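PDB 4KH3: antigen 43 from Escherichia coli, which mediates bacterial self-association, clumping cells by a Velcro-like mechanism as an autotransporter adhesin of the AIDA type. Local coordinates for residues 247-252 with 270-275. Residues are numbered along the deposited sequence; the frame is centred on the assembly and turned at random.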
loop_
_atom_site.group_PDB
_atom_site.type_symbol
_atom_site.label_atom_id
_atom_site.label_comp_id
_atom_site.label_asym_id
_atom_site.label_seq_id
_atom_site.Cartn_x
_atom_site.Cartn_y
_atom_site.Cartn_z
ATOM N N LEU A 247 1.195 4.867 -6.288
ATOM C CA LEU A 247 2.311 5.492 -5.603
ATOM C C LEU A 247 1.826 6.010 -4.258
ATOM O O LEU A 247 0.813 6.682 -4.174
ATOM C CB LEU A 247 2.880 6.638 -6.428
ATOM C CG LEU A 247 3.829 7.513 -5.615
ATOM C CD1 LEU A 247 5.067 6.704 -5.200
ATOM C CD2 LEU A 247 4.199 8.738 -6.420
ATOM N N GLN A 248 2.551 5.681 -3.205
ATOM C CA GLN A 248 2.203 6.116 -1.870
ATOM C C GLN A 248 3.391 6.849 -1.238
ATOM O O GLN A 248 4.490 6.287 -1.088
ATOM C CB GLN A 248 1.802 4.914 -1.020
ATOM C CG GLN A 248 1.477 5.252 0.422
ATOM C CD GLN A 248 0.857 4.080 1.169
ATOM O OE1 GLN A 248 0.087 3.285 0.606
ATOM N NE2 GLN A 248 1.199 3.960 2.441
ATOM N N VAL A 249 3.171 8.112 -0.885
ATOM C CA VAL A 249 4.221 8.937 -0.294
ATOM C C VAL A 249 3.833 9.302 1.125
ATOM O O VAL A 249 2.909 10.078 1.329
ATOM C CB VAL A 249 4.450 10.222 -1.105
ATOM C CG1 VAL A 249 5.659 10.967 -0.580
ATOM C CG2 VAL A 249 4.647 9.887 -2.577
ATOM N N ASN A 250 4.515 8.715 2.107
ATOM C CA ASN A 250 4.199 8.981 3.504
ATOM C C ASN A 250 4.635 10.370 3.913
ATOM O O ASN A 250 5.391 11.041 3.194
ATOM C CB ASN A 250 4.905 7.994 4.432
ATOM C CG ASN A 250 4.435 6.589 4.253
ATOM O OD1 ASN A 250 3.386 6.345 3.658
ATOM N ND2 ASN A 250 5.201 5.639 4.784
ATOM N N ALA A 251 4.180 10.767 5.095
ATOM C CA ALA A 251 4.646 11.978 5.748
ATOM C C ALA A 251 6.172 12.053 5.737
ATOM O O ALA A 251 6.843 11.094 6.102
ATOM C CB ALA A 251 4.133 12.018 7.168
ATOM N N GLY A 252 6.709 13.190 5.304
ATOM C CA GLY A 252 8.150 13.384 5.238
ATOM C C GLY A 252 8.837 12.651 4.100
ATOM O O GLY A 252 10.063 12.632 4.028
ATOM N N THR A 270 -0.863 15.901 3.285
ATOM C CA THR A 270 -0.304 17.239 3.176
ATOM C C THR A 270 1.033 17.313 3.893
ATOM O O THR A 270 1.737 18.309 3.806
ATOM C CB THR A 270 -1.294 18.297 3.695
ATOM O OG1 THR A 270 -1.866 17.842 4.922
ATOM C CG2 THR A 270 -2.427 18.495 2.705
ATOM N N ALA A 271 1.390 16.242 4.592
ATOM C CA ALA A 271 2.689 16.160 5.261
ATOM C C ALA A 271 3.775 15.560 4.356
ATOM O O ALA A 271 4.915 15.382 4.780
ATOM C CB ALA A 271 2.573 15.358 6.566
ATOM N N ALA A 272 3.421 15.247 3.114
ATOM C CA ALA A 272 4.393 14.706 2.159
ATOM C C ALA A 272 4.725 15.730 1.079
ATOM O O ALA A 272 4.054 16.757 0.953
ATOM C CB ALA A 272 3.861 13.417 1.521
ATOM N N THR A 273 5.760 15.447 0.299
ATOM C CA THR A 273 6.100 16.287 -0.847
ATOM C C THR A 273 5.947 15.499 -2.143
ATOM O O THR A 273 6.632 14.500 -2.355
ATOM C CB THR A 273 7.534 16.788 -0.766
ATOM O OG1 THR A 273 7.724 17.448 0.490
ATOM C CG2 THR A 273 7.819 17.757 -1.920
ATOM N N VAL A 274 5.033 15.934 -3.004
ATOM C CA VAL A 274 4.773 15.236 -4.253
ATOM C C VAL A 274 4.540 16.260 -5.354
ATOM O O VAL A 274 3.669 17.109 -5.227
ATOM C CB VAL A 274 3.524 14.319 -4.133
ATOM C CG1 VAL A 274 3.368 13.459 -5.366
ATOM C CG2 VAL A 274 3.608 13.444 -2.890
ATOM N N THR A 275 5.337 16.208 -6.420
ATOM C CA THR A 275 5.106 17.080 -7.575
ATOM C C THR A 275 5.100 16.289 -8.890
ATOM O O THR A 275 5.823 15.297 -9.036
ATOM C CB THR A 275 6.149 18.218 -7.669
ATOM O OG1 THR A 275 7.459 17.659 -7.810
ATOM C CG2 THR A 275 6.115 19.100 -6.434
#
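Val249, Ala251 and Gly252 meet Ala271, Ala272 and Val274 in a mixed contact, one backbone hydrogen bond over a small aliphatic cluster, where two successive coils of a right-handed parallel beta-helix turn a corner. Strand 246-249 pairs in parallel with strand 265-269 of the next coil; residues 250-252 and 270-272 are the turns that follow these strands, and strand 273-278 leads off on another face. The two turns come together at Ala251 and Ala272, whose CA atoms lie 4.5 Å apart.

At the turn, Gly252 N donates to Ala271 O at 2.9 Å. The bond is nearly straight at the hydrogen, 170°, although the N approaches from above the plane of the carbonyl group, tilted 36° from it. Glycine suits this position because its phi is positive, which favours that residue. The same oxygen also receives a CA-H...O contact from Ala251, so two neighbouring residues of one turn converge on a single carbonyl. Beside it the methyls of Ala251 and Ala271 touch on the solvent-facing side of the turns, their CB atoms 3.7 Å apart; side chains this short let the turns stack closely.

Deeper in, beta-branched valines fill the interior between the faces. Val249 has CG1 anti to its backbone N (chi1 -173°), which sets that methyl against Ala272 CB, while the single methyl Val274 CG2 reaches over CB and both methyls of Val249. Val274 also packs on Leu266 and Thr268 of strand 265-269 and on Phe283, while Thr268 OG1 hydrogen-bonds to Val249 O, satisfying a polar atom beside these apolar side chains. The side chains of Val249 and Val274 run alongside each other in opposing directions, closest at CG2 to CG2, 3.7 Å. Ala272, buried at the corner, turns its methyl to the carbonyl oxygens of Val249 and Asn250, with Ala272 CB 3.3 Å from Asn250 O.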